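Local coordinates for designed helical repeat protein (Synthetic construct, PDB 5CWQ), which has no known natural function, being a helical repeat protein designed from scratch to explore which repeat architectures a polypeptide chain can adopt, at residues E5-S10 / C55-S60; A39-A44 / A96-A101; R45-L50 / V104-E109; I100-L105 / I157-L162. All blocks are in the same frame, centred on the assembly; numbering follows the deposited sequence.

Contact 1: E5-S10 / C55-S60; sequences ELERES and CERGNS
Arg-57 reaches from the last turn of helix 33-57 to Leu-6 and Glu-7, its CB pointing toward the 5-10 segment. Chi1 of -71° sets CG anti to the carbonyl carbon, where it lies 3.8 Å from Leu-6 CD1. The chain then runs extended to NE, which passes 3.9 Å from Leu-6 CB; CG thus touches a branch of the leucine, and NE, already part of the guanidinium, its CB. At the tip the guanidinium divides its work. NH2 comes within 3.5 Å of the backbone carbon Leu-6 C and forms a salt bridge of 3.3 Å to Glu-7 OE2, with the carboxylate and guanidinium planes 43° apart and the two side chains crossing at about a right angle. NH1 turns to a water in the guanidinium plane, 3.1 Å away, which passes a weak hydrogen bond back to Glu-7 OE2. NH1 also has its salt bridge to Glu-62, at the start of helix 60-86. This places the arginine at a helix-loop-helix corner of the repeat architecture: Gly-58 leaves helix 33-57 with positive phi, and Asn-59 is the N-cap of the next helix, its OD1 accepting from Glu-62 N. An alanine in place of Arg-57 would probably leave Glu-7 and Glu-62 without their shared positive partner and bare part of Leu-6. Glu-56, its chain extended, brings its carboxylate to both methyls of Leu-6, OE2 standing 3.5 Å from Leu-6 CD1 and Leu-6 CD2 alike. One residue earlier, Cys-55 ties this helix to helix 90-114 through its disulfide with Cys-113.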
loop_
_atom_site.group_PDB
_atom_site.type_symbol
_atom_site.label_atom_id
_atom_site.label_comp_id
_atom_site.label_asym_id
_atom_site.label_seq_id
_atom_site.Cartn_x
_atom_site.Cartn_y
_atom_site.Cartn_z
ATOM N N GLU A 5 14.758 -9.836 -19.571
ATOM C CA GLU A 5 14.405 -8.496 -19.118
ATOM C C GLU A 5 13.926 -8.547 -17.673
ATOM O O GLU A 5 14.175 -7.630 -16.892
ATOM C CB GLU A 5 13.323 -7.884 -20.009
ATOM C CG GLU A 5 13.764 -7.636 -21.439
ATOM C CD GLU A 5 12.730 -6.874 -22.243
ATOM O OE1 GLU A 5 11.588 -6.725 -21.757
ATOM O OE2 GLU A 5 13.062 -6.420 -23.358
ATOM N N LEU A 6 13.233 -9.629 -17.328
ATOM C CA LEU A 6 12.725 -9.817 -15.976
ATOM C C LEU A 6 13.857 -10.129 -15.006
ATOM O O LEU A 6 13.773 -9.808 -13.822
ATOM C CB LEU A 6 11.683 -10.935 -15.948
ATOM C CG LEU A 6 10.405 -10.669 -16.748
ATOM C CD1 LEU A 6 9.510 -11.900 -16.744
ATOM C CD2 LEU A 6 9.655 -9.463 -16.199
ATOM N N GLU A 7 14.915 -10.759 -15.509
ATOM C CA GLU A 7 16.102 -11.013 -14.703
ATOM C C GLU A 7 16.719 -9.696 -14.247
ATOM O O GLU A 7 17.120 -9.554 -13.092
ATOM C CB GLU A 7 17.126 -11.832 -15.489
ATOM C CG GLU A 7 16.857 -13.328 -15.487
ATOM C CD GLU A 7 17.015 -13.952 -14.112
ATOM O OE1 GLU A 7 17.561 -13.283 -13.208
ATOM O OE2 GLU A 7 16.589 -15.112 -13.934
ATOM N N ARG A 8 16.786 -8.735 -15.163
ATOM C CA ARG A 8 17.322 -7.416 -14.852
ATOM C C ARG A 8 16.478 -6.736 -13.780
ATOM O O ARG A 8 17.007 -6.119 -12.856
ATOM C CB ARG A 8 17.373 -6.546 -16.109
ATOM C CG ARG A 8 18.240 -5.305 -15.968
ATOM C CD ARG A 8 17.846 -4.228 -16.966
ATOM N NE ARG A 8 16.524 -3.676 -16.673
ATOM C CZ ARG A 8 16.282 -2.756 -15.744
ATOM N NH1 ARG A 8 17.270 -2.274 -15.001
ATOM N NH2 ARG A 8 15.045 -2.316 -15.554
ATOM N N GLU A 9 15.161 -6.857 -13.910
ATOM C CA GLU A 9 14.236 -6.253 -12.959
ATOM C C GLU A 9 14.227 -7.020 -11.640
ATOM O O GLU A 9 14.114 -6.427 -10.568
ATOM C CB GLU A 9 12.824 -6.204 -13.546
ATOM C CG GLU A 9 12.712 -5.374 -14.814
ATOM C CD GLU A 9 11.324 -5.427 -15.423
ATOM O OE1 GLU A 9 10.388 -5.885 -14.734
ATOM O OE2 GLU A 9 11.171 -5.016 -16.593
ATOM N N SER A 10 14.345 -8.342 -11.729
ATOM C CA SER A 10 14.337 -9.199 -10.548
ATOM C C SER A 10 15.585 -8.983 -9.698
ATOM O O SER A 10 15.498 -8.841 -8.477
ATOM C CB SER A 10 14.235 -10.668 -10.959
ATOM O OG SER A 10 14.194 -11.513 -9.824
ATOM N N CYS A 55 4.589 -13.183 -10.865
ATOM C CA CYS A 55 3.315 -13.254 -11.575
ATOM C C CYS A 55 3.509 -13.407 -13.082
ATOM O O CYS A 55 2.789 -14.161 -13.732
ATOM C CB CYS A 55 2.474 -12.002 -11.298
ATOM S SG CYS A 55 1.799 -11.888 -9.622
ATOM N N GLU A 56 4.479 -12.687 -13.636
ATOM C CA GLU A 56 4.709 -12.708 -15.077
ATOM C C GLU A 56 5.387 -14.006 -15.509
ATOM O O GLU A 56 5.190 -14.473 -16.632
ATOM C CB GLU A 56 5.556 -11.507 -15.502
ATOM C CG GLU A 56 5.764 -11.407 -17.010
ATOM C CD GLU A 56 6.372 -10.084 -17.444
ATOM O OE1 GLU A 56 6.134 -9.061 -16.767
ATOM O OE2 GLU A 56 7.091 -10.066 -18.465
ATOM N N ARG A 57 6.180 -14.584 -14.614
ATOM C CA ARG A 57 6.874 -15.838 -14.893
ATOM C C ARG A 57 5.990 -17.048 -14.612
ATOM O O ARG A 57 6.216 -18.130 -15.150
ATOM C CB ARG A 57 8.155 -15.936 -14.064
ATOM C CG ARG A 57 9.254 -14.986 -14.504
ATOM C CD ARG A 57 10.468 -15.092 -13.596
ATOM N NE ARG A 57 11.620 -14.368 -14.125
ATOM C CZ ARG A 57 12.761 -14.187 -13.465
ATOM N NH1 ARG A 57 12.909 -14.672 -12.239
ATOM N NH2 ARG A 57 13.754 -13.515 -14.031
ATOM N N GLY A 58 4.984 -16.862 -13.765
ATOM C CA GLY A 58 4.129 -17.960 -13.355
ATOM C C GLY A 58 4.861 -18.910 -12.427
ATOM O O GLY A 58 4.519 -20.089 -12.331
ATOM N N ASN A 59 5.879 -18.391 -11.747
ATOM C CA ASN A 59 6.669 -19.180 -10.810
ATOM C C ASN A 59 6.108 -19.077 -9.394
ATOM O O ASN A 59 6.258 -18.051 -8.729
ATOM C CB ASN A 59 8.126 -18.719 -10.837
ATOM C CG ASN A 59 9.060 -19.688 -10.139
ATOM O OD1 ASN A 59 8.687 -20.346 -9.169
ATOM N ND2 ASN A 59 10.287 -19.778 -10.635
ATOM N N SER A 60 5.472 -20.151 -8.938
ATOM C CA SER A 60 4.841 -20.167 -7.623
ATOM C C SER A 60 5.874 -20.103 -6.502
ATOM O O SER A 60 5.594 -19.584 -5.422
ATOM C CB SER A 60 3.982 -21.422 -7.463
ATOM O OG SER A 60 4.774 -22.594 -7.542
HETATM O O HOH W 1 15.856 -14.609 -11.389
#

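Contact 2: A39-A44 / A96-A101; sequences ALIEEA and ALIAIA
Leu-40 O accepts a 2.9 Å hydrogen bond from Ala-44 N within helix 33-57, and the two residues that share this bond both touch Ala-99 of the 96-101 segment. No hydrogen bond spans the two segments, so the fit depends on shape. The small side chain of Ala-99 is consistent with the close approach: its methyl points at the 39-44 segment, and its CA comes within 4.4 Å of Ile-41 CA. Ala-99 CB is lodged against Leu-40 and Ile-41, 4.0 Å from Leu-40 CB and 3.9 Å from Ile-41 CG1, with Ile-41 N at a similar distance. A turn further along, the roles are exchanged, and Ala-44 CB lies 3.8 Å from Ala-99 O. Each of the two alanine methyls thus touches backbone of the facing helix.

Ile-41 carries the contact outward. With chi1 at -67°, CG1 is anti to its own carbonyl carbon and lies against Ala-99, while CD1 extends to Ile-98, meeting CG2 at 4.0 Å. The isoleucines cross obliquely, branch against tip, so that beta-branched bulk fills the flank beside the small methyl. The segment axes are 8.3 Å apart and inclined by only 14°, the near-parallel packing of helix 33-57 on helix 90-114 found in a stacked helical repeat protein. Around the pair, Glu-42 forms a salt bridge to Arg-23 and Glu-43 a hydrogen bond to Ser-24, both on helix 5-30; Leu-40 and Ile-100 pack on helix 60-86, and Ile-98 touches Leu-159 of helix 147-171.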
loop_
_atom_site.group_PDB
_atom_site.type_symbol
_atom_site.label_atom_id
_atom_site.label_comp_id
_atom_site.label_asym_id
_atom_site.label_seq_id
_atom_site.Cartn_x
_atom_site.Cartn_y
_atom_site.Cartn_z
ATOM N N ALA A 39 12.604 3.404 4.980
ATOM C CA ALA A 39 13.346 2.273 4.441
ATOM C C ALA A 39 12.422 1.077 4.226
ATOM O O ALA A 39 12.573 0.333 3.257
ATOM C CB ALA A 39 14.492 1.901 5.371
ATOM N N LEU A 40 11.460 0.901 5.127
ATOM C CA LEU A 40 10.516 -0.208 5.035
ATOM C C LEU A 40 9.559 -0.014 3.862
ATOM O O LEU A 40 9.112 -0.986 3.255
ATOM C CB LEU A 40 9.734 -0.358 6.345
ATOM C CG LEU A 40 10.541 -0.863 7.548
ATOM C CD1 LEU A 40 9.700 -0.830 8.815
ATOM C CD2 LEU A 40 11.082 -2.268 7.308
ATOM N N ILE A 41 9.248 1.240 3.544
ATOM C CA ILE A 41 8.463 1.547 2.351
ATOM C C ILE A 41 9.234 1.115 1.110
ATOM O O ILE A 41 8.657 0.582 0.162
ATOM C CB ILE A 41 8.125 3.053 2.254
ATOM C CG1 ILE A 41 7.167 3.451 3.378
ATOM C CG2 ILE A 41 7.494 3.388 0.894
ATOM C CD1 ILE A 41 6.964 4.944 3.513
ATOM N N GLU A 42 10.540 1.353 1.119
ATOM C CA GLU A 42 11.392 0.978 -0.004
ATOM C C GLU A 42 11.477 -0.540 -0.130
ATOM O O GLU A 42 11.462 -1.077 -1.236
ATOM C CB GLU A 42 12.789 1.582 0.157
ATOM C CG GLU A 42 12.799 3.102 0.112
ATOM C CD GLU A 42 14.125 3.697 0.546
ATOM O OE1 GLU A 42 14.150 4.893 0.905
ATOM O OE2 GLU A 42 15.141 2.969 0.529
ATOM N N GLU A 43 11.565 -1.227 1.006
ATOM C CA GLU A 43 11.550 -2.684 1.010
ATOM C C GLU A 43 10.260 -3.200 0.388
ATOM O O GLU A 43 10.283 -4.091 -0.461
ATOM C CB GLU A 43 11.700 -3.230 2.431
ATOM C CG GLU A 43 13.079 -3.031 3.030
ATOM C CD GLU A 43 13.230 -3.692 4.385
ATOM O OE1 GLU A 43 12.550 -4.710 4.630
ATOM O OE2 GLU A 43 14.028 -3.193 5.208
ATOM N N ALA A 44 9.139 -2.623 0.808
ATOM C CA ALA A 44 7.827 -3.016 0.307
ATOM C C ALA A 44 7.716 -2.800 -1.202
ATOM O O ALA A 44 7.120 -3.614 -1.909
ATOM C CB ALA A 44 6.736 -2.244 1.039
ATOM N N ALA A 96 4.676 4.239 8.361
ATOM C CA ALA A 96 4.648 2.814 8.669
ATOM C C ALA A 96 3.426 2.153 8.043
ATOM O O ALA A 96 3.505 1.033 7.540
ATOM C CB ALA A 96 4.659 2.593 10.176
ATOM N N LEU A 97 2.298 2.855 8.074
ATOM C CA LEU A 97 1.059 2.329 7.511
ATOM C C LEU A 97 1.153 2.200 5.994
ATOM O O LEU A 97 0.565 1.289 5.407
ATOM C CB LEU A 97 -0.122 3.221 7.895
ATOM C CG LEU A 97 -0.512 3.210 9.376
ATOM C CD1 LEU A 97 -1.588 4.247 9.655
ATOM C CD2 LEU A 97 -0.980 1.832 9.821
ATOM N N ILE A 98 1.892 3.107 5.361
ATOM C CA ILE A 98 2.133 3.013 3.927
ATOM C C ILE A 98 2.927 1.743 3.634
ATOM O O ILE A 98 2.617 1.016 2.692
ATOM C CB ILE A 98 2.887 4.257 3.384
ATOM C CG1 ILE A 98 1.989 5.494 3.462
ATOM C CG2 ILE A 98 3.349 4.042 1.933
ATOM C CD1 ILE A 98 2.723 6.811 3.225
ATOM N N ALA A 99 3.945 1.472 4.448
ATOM C CA ALA A 99 4.755 0.270 4.271
ATOM C C ALA A 99 3.898 -0.978 4.459
ATOM O O ALA A 99 4.006 -1.940 3.697
ATOM C CB ALA A 99 5.923 0.262 5.245
ATOM N N ILE A 100 3.044 -0.945 5.477
ATOM C CA ILE A 100 2.125 -2.042 5.761
ATOM C C ILE A 100 1.191 -2.276 4.577
ATOM O O ILE A 100 1.059 -3.401 4.096
ATOM C CB ILE A 100 1.302 -1.757 7.046
ATOM C CG1 ILE A 100 2.187 -1.937 8.282
ATOM C CG2 ILE A 100 0.081 -2.675 7.150
ATOM C CD1 ILE A 100 1.562 -1.447 9.586
ATOM N N ALA A 101 0.558 -1.207 4.106
ATOM C CA ALA A 101 -0.426 -1.308 3.034
ATOM C C ALA A 101 0.205 -1.827 1.744
ATOM O O ALA A 101 -0.396 -2.630 1.026
ATOM C CB ALA A 101 -1.087 0.046 2.798
#

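Contact 3: R45-L50 / V104-E109; sequences RAVQEL and VLALAE
Gln-48 sends CG anti to its backbone N, chi1 -177°, and stays extended beyond it, while Glu-109 holds CG anti to its carbonyl carbon, chi1 -68°, and is likewise extended. From these starts the extended chains bring the two polar ends together. Gln-48 NE2 donates to Glu-109 OE2 at 3.3 Å, a weak bond by length though nearly straight, with an N-H...O angle of 171°. Amide and carboxylate are close to coplanar. Closer to the backbone, the other carboxylate oxygen, Glu-109 OE1, lies 3.4 Å from Gln-48 CG, so the carboxylate also touches the CG methylene. The amide nitrogen has an apolar neighbour as well: Leu-105 CD2 stands 3.6 Å from Gln-48 NE2.

The parallel packing of helix 33-57 with helix 90-114 is of the kind that builds a helical repeat protein, with axes here 9.0 Å apart. Ala-106 is the close point, its CA 4.9 Å from Gln-48 CA. Its methyl rests against both Gln-48 CA and Val-47 CG1, the latter at 4.1 Å from Ala-106 CB. Val-47 also leans on Ala-70 of helix 60-86, which lies against this face of the pair.

Glu-109 is buried, and its OE2 has a second, long and weak, ionic partner in Arg-52. Replacing the acid by an alanine would probably leave the Gln-48 amide without this acceptor and freer to turn, and Arg-52 without that countercharge. On the flank toward helix 147-171, Ala-108 packs against Val-167, and Glu-109 lies beside Glu-166.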
loop_
_atom_site.group_PDB
_atom_site.type_symbol
_atom_site.label_atom_id
_atom_site.label_comp_id
_atom_site.label_asym_id
_atom_site.label_seq_id
_atom_site.Cartn_x
_atom_site.Cartn_y
_atom_site.Cartn_z
ATOM N N ARG A 45 8.289 -1.703 -1.690
ATOM C CA ARG A 45 8.324 -1.421 -3.125
ATOM C C ARG A 45 9.080 -2.511 -3.871
ATOM O O ARG A 45 8.636 -2.989 -4.916
ATOM C CB ARG A 45 8.982 -0.066 -3.395
ATOM C CG ARG A 45 8.094 1.130 -3.113
ATOM C CD ARG A 45 8.901 2.417 -3.074
ATOM N NE ARG A 45 8.054 3.595 -2.915
ATOM C CZ ARG A 45 8.499 4.798 -2.561
ATOM N NH1 ARG A 45 9.789 4.992 -2.317
ATOM N NH2 ARG A 45 7.649 5.810 -2.442
ATOM N N ALA A 46 10.230 -2.892 -3.326
ATOM C CA ALA A 46 11.065 -3.925 -3.922
ATOM C C ALA A 46 10.345 -5.269 -3.915
ATOM O O ALA A 46 10.399 -6.015 -4.892
ATOM C CB ALA A 46 12.389 -4.028 -3.177
ATOM N N VAL A 47 9.670 -5.570 -2.810
ATOM C CA VAL A 47 8.946 -6.830 -2.675
ATOM C C VAL A 47 7.772 -6.885 -3.651
ATOM O O VAL A 47 7.476 -7.941 -4.208
ATOM C CB VAL A 47 8.442 -7.034 -1.225
ATOM C CG1 VAL A 47 7.478 -8.209 -1.134
ATOM C CG2 VAL A 47 9.620 -7.263 -0.290
ATOM N N GLN A 48 7.108 -5.751 -3.858
ATOM C CA GLN A 48 6.028 -5.686 -4.835
ATOM C C GLN A 48 6.563 -6.007 -6.225
ATOM O O GLN A 48 5.902 -6.676 -7.019
ATOM C CB GLN A 48 5.362 -4.310 -4.841
ATOM C CG GLN A 48 4.175 -4.223 -5.798
ATOM C CD GLN A 48 3.715 -2.805 -6.062
ATOM O OE1 GLN A 48 4.476 -1.849 -5.914
ATOM N NE2 GLN A 48 2.456 -2.661 -6.460
ATOM N N GLU A 49 7.766 -5.522 -6.513
ATOM C CA GLU A 49 8.391 -5.760 -7.807
ATOM C C GLU A 49 8.683 -7.247 -7.992
ATOM O O GLU A 49 8.438 -7.804 -9.059
ATOM C CB GLU A 49 9.677 -4.940 -7.940
ATOM C CG GLU A 49 10.200 -4.840 -9.361
ATOM C CD GLU A 49 11.431 -3.956 -9.473
ATOM O OE1 GLU A 49 11.767 -3.271 -8.482
ATOM O OE2 GLU A 49 12.062 -3.947 -10.552
ATOM N N LEU A 50 9.196 -7.887 -6.945
ATOM C CA LEU A 50 9.479 -9.320 -6.981
ATOM C C LEU A 50 8.207 -10.130 -7.218
ATOM O O LEU A 50 8.215 -11.114 -7.959
ATOM C CB LEU A 50 10.145 -9.768 -5.678
ATOM C CG LEU A 50 11.559 -9.244 -5.420
ATOM C CD1 LEU A 50 11.968 -9.506 -3.976
ATOM C CD2 LEU A 50 12.555 -9.875 -6.380
ATOM N N VAL A 104 0.830 -5.501 2.101
ATOM C CA VAL A 104 -0.439 -6.213 1.958
ATOM C C VAL A 104 -0.823 -6.332 0.488
ATOM O O VAL A 104 -1.351 -7.358 0.059
ATOM C CB VAL A 104 -1.583 -5.506 2.734
ATOM C CG1 VAL A 104 -2.945 -6.088 2.367
ATOM C CG2 VAL A 104 -1.363 -5.617 4.232
ATOM N N LEU A 105 -0.568 -5.278 -0.280
ATOM C CA LEU A 105 -0.872 -5.291 -1.703
ATOM C C LEU A 105 -0.037 -6.367 -2.388
ATOM O O LEU A 105 -0.524 -7.084 -3.262
ATOM C CB LEU A 105 -0.609 -3.921 -2.330
ATOM C CG LEU A 105 -0.882 -3.807 -3.834
ATOM C CD1 LEU A 105 -2.342 -4.089 -4.152
ATOM C CD2 LEU A 105 -0.491 -2.432 -4.340
ATOM N N ALA A 106 1.222 -6.477 -1.976
ATOM C CA ALA A 106 2.106 -7.507 -2.502
ATOM C C ALA A 106 1.563 -8.891 -2.155
ATOM O O ALA A 106 1.573 -9.792 -2.993
ATOM C CB ALA A 106 3.516 -7.331 -1.957
ATOM N N LEU A 107 1.074 -9.052 -0.926
ATOM C CA LEU A 107 0.493 -10.322 -0.499
ATOM C C LEU A 107 -0.740 -10.668 -1.331
ATOM O O LEU A 107 -0.971 -11.831 -1.659
ATOM C CB LEU A 107 0.120 -10.281 0.986
ATOM C CG LEU A 107 1.272 -10.244 1.993
ATOM C CD1 LEU A 107 0.736 -9.995 3.394
ATOM C CD2 LEU A 107 2.074 -11.533 1.955
ATOM N N ALA A 108 -1.531 -9.655 -1.661
ATOM C CA ALA A 108 -2.728 -9.848 -2.469
ATOM C C ALA A 108 -2.361 -10.306 -3.880
ATOM O O ALA A 108 -2.951 -11.250 -4.406
ATOM C CB ALA A 108 -3.539 -8.565 -2.521
ATOM N N GLU A 109 -1.381 -9.631 -4.478
ATOM C CA GLU A 109 -0.900 -9.968 -5.814
ATOM C C GLU A 109 -0.423 -11.416 -5.890
ATOM O O GLU A 109 -0.755 -12.137 -6.831
ATOM C CB GLU A 109 0.235 -9.021 -6.224
ATOM C CG GLU A 109 -0.206 -7.569 -6.439
ATOM C CD GLU A 109 0.952 -6.581 -6.457
ATOM O OE1 GLU A 109 2.036 -6.908 -5.929
ATOM O OE2 GLU A 109 0.775 -5.468 -7.000
#

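Contact 4: I100-L105 / I157-L162; sequences IALAVL and IALAVL
Leu-159 presses its CB onto the methyl of Ala-101, the two carbons 3.6 Å apart, and turns its branches toward Leu-102 and Leu-105. Chi1 of -71° puts CG beside the backbone N. From there CD1 lies near the backbone of Leu-102, 4.1 Å from Leu-102 N, and close to Leu-102 CB as well. The Ala-101 methyl, for its part, sits in the angle between Leu-159 and the neighbouring backbone, with Ala-160 N 4.1 Å away. One turn on, Leu-105 provides the second point of support. Its CG is anti to the backbone N, and CD1 reaches across to the main chain of the facing helix, 3.8 Å from Leu-162 C and 4.1 Å from Leu-162 CB. CD2, the other branch, bridges two leucines, meeting Leu-162 CD1 at 4.2 Å and, more loosely, Leu-159 CD2 at 4.4 Å.

Both segments read IALAVL, yet the packing is not symmetric: Ala-101 receives Leu-159, whereas Leu-105 faces Leu-162. The segment axes, 8.3 Å apart and inclined by 15°, run the same way, as in a stacked helical repeat fold. Leu-102 also touches helix 33-57, and Leu-162 touches Leu-216 of helix 204-230. No hydrogen bond joins the two segments, and every touching residue is buried. Cohesion here probably comes from exclusion of water and close fit, and depends on the small Ala-101 accepting Leu-159 and on the leucine branches meeting, with no polar match across the segments.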
loop_
_atom_site.group_PDB
_atom_site.type_symbol
_atom_site.label_atom_id
_atom_site.label_comp_id
_atom_site.label_asym_id
_atom_site.label_seq_id
_atom_site.Cartn_x
_atom_site.Cartn_y
_atom_site.Cartn_z
ATOM N N ILE A 100 3.044 -0.945 5.477
ATOM C CA ILE A 100 2.125 -2.042 5.761
ATOM C C ILE A 100 1.191 -2.276 4.577
ATOM O O ILE A 100 1.059 -3.401 4.096
ATOM C CB ILE A 100 1.302 -1.757 7.046
ATOM C CG1 ILE A 100 2.187 -1.937 8.282
ATOM C CG2 ILE A 100 0.081 -2.675 7.150
ATOM C CD1 ILE A 100 1.562 -1.447 9.586
ATOM N N ALA A 101 0.558 -1.207 4.106
ATOM C CA ALA A 101 -0.426 -1.308 3.034
ATOM C C ALA A 101 0.205 -1.827 1.744
ATOM O O ALA A 101 -0.396 -2.630 1.026
ATOM C CB ALA A 101 -1.087 0.046 2.798
ATOM N N LEU A 102 1.418 -1.372 1.452
ATOM C CA LEU A 102 2.112 -1.798 0.243
ATOM C C LEU A 102 2.511 -3.270 0.343
ATOM O O LEU A 102 2.483 -3.998 -0.648
ATOM C CB LEU A 102 3.342 -0.924 -0.008
ATOM C CG LEU A 102 4.111 -1.164 -1.314
ATOM C CD1 LEU A 102 3.192 -1.146 -2.530
ATOM C CD2 LEU A 102 5.209 -0.124 -1.480
ATOM N N ALA A 103 2.875 -3.704 1.546
ATOM C CA ALA A 103 3.206 -5.104 1.784
ATOM C C ALA A 103 1.970 -5.983 1.611
ATOM O O ALA A 103 2.053 -7.077 1.052
ATOM C CB ALA A 103 3.791 -5.282 3.174
ATOM N N VAL A 104 0.830 -5.501 2.101
ATOM C CA VAL A 104 -0.439 -6.213 1.958
ATOM C C VAL A 104 -0.823 -6.332 0.488
ATOM O O VAL A 104 -1.351 -7.358 0.059
ATOM C CB VAL A 104 -1.583 -5.506 2.734
ATOM C CG1 VAL A 104 -2.945 -6.088 2.367
ATOM C CG2 VAL A 104 -1.363 -5.617 4.232
ATOM N N LEU A 105 -0.568 -5.278 -0.280
ATOM C CA LEU A 105 -0.872 -5.291 -1.703
ATOM C C LEU A 105 -0.037 -6.367 -2.388
ATOM O O LEU A 105 -0.524 -7.084 -3.262
ATOM C CB LEU A 105 -0.609 -3.921 -2.330
ATOM C CG LEU A 105 -0.882 -3.807 -3.834
ATOM C CD1 LEU A 105 -2.342 -4.089 -4.152
ATOM C CD2 LEU A 105 -0.491 -2.432 -4.340
ATOM N N ILE A 157 -4.342 4.584 2.725
ATOM C CA ILE A 157 -5.724 4.207 2.450
ATOM C C ILE A 157 -5.882 3.718 1.015
ATOM O O ILE A 157 -6.478 2.669 0.777
ATOM C CB ILE A 157 -6.681 5.392 2.710
ATOM C CG1 ILE A 157 -6.789 5.644 4.214
ATOM C CG2 ILE A 157 -8.075 5.120 2.137
ATOM C CD1 ILE A 157 -7.464 6.950 4.584
ATOM N N ALA A 158 -5.348 4.478 0.063
ATOM C CA ALA A 158 -5.474 4.136 -1.351
ATOM C C ALA A 158 -4.809 2.794 -1.658
ATOM O O ALA A 158 -5.348 1.986 -2.416
ATOM C CB ALA A 158 -4.875 5.242 -2.221
ATOM N N LEU A 159 -3.643 2.553 -1.067
ATOM C CA LEU A 159 -2.957 1.276 -1.245
ATOM C C LEU A 159 -3.813 0.133 -0.707
ATOM O O LEU A 159 -3.906 -0.932 -1.323
ATOM C CB LEU A 159 -1.597 1.287 -0.546
ATOM C CG LEU A 159 -0.514 2.152 -1.191
ATOM C CD1 LEU A 159 0.662 2.304 -0.240
ATOM C CD2 LEU A 159 -0.061 1.558 -2.521
ATOM N N ALA A 160 -4.441 0.363 0.442
ATOM C CA ALA A 160 -5.300 -0.640 1.059
ATOM C C ALA A 160 -6.503 -0.947 0.171
ATOM O O ALA A 160 -6.887 -2.105 0.010
ATOM C CB ALA A 160 -5.758 -0.169 2.433
ATOM N N VAL A 161 -7.094 0.094 -0.406
ATOM C CA VAL A 161 -8.243 -0.076 -1.287
ATOM C C VAL A 161 -7.809 -0.776 -2.573
ATOM O O VAL A 161 -8.573 -1.538 -3.163
ATOM C CB VAL A 161 -8.905 1.280 -1.610
ATOM C CG1 VAL A 161 -9.986 1.126 -2.673
ATOM C CG2 VAL A 161 -9.502 1.875 -0.347
ATOM N N LEU A 162 -6.574 -0.518 -2.995
ATOM C CA LEU A 162 -5.998 -1.210 -4.143
ATOM C C LEU A 162 -5.915 -2.704 -3.861
ATOM O O LEU A 162 -6.215 -3.530 -4.721
ATOM C CB LEU A 162 -4.605 -0.664 -4.463
ATOM C CG LEU A 162 -4.408 0.017 -5.817
ATOM C CD1 LEU A 162 -2.974 0.507 -5.949
ATOM C CD2 LEU A 162 -4.751 -0.916 -6.966
#

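Contact 1 is the surface member of the set, and contacts 2, 3 and 4 are buried. Contacts 2 and 3 hold the same two helices, 33-57 and 90-114, on successive segments; contact 4 carries helix 90-114 on to helix 147-171, and contact 1 brings helix 5-30 to the end of helix 33-57. Chemistry follows place. At the exposed corner a salt bridge and a water join the packing of Leu-6; contact 3 still keeps one polar pair, whereas contacts 2 and 4 have no hydrogen bond across their segments. Leu-102 knits the inner three together, its CD2 lying 3.6 Å from Ala-44 CB and its CD1 3.7 Å from Gln-48 OE1.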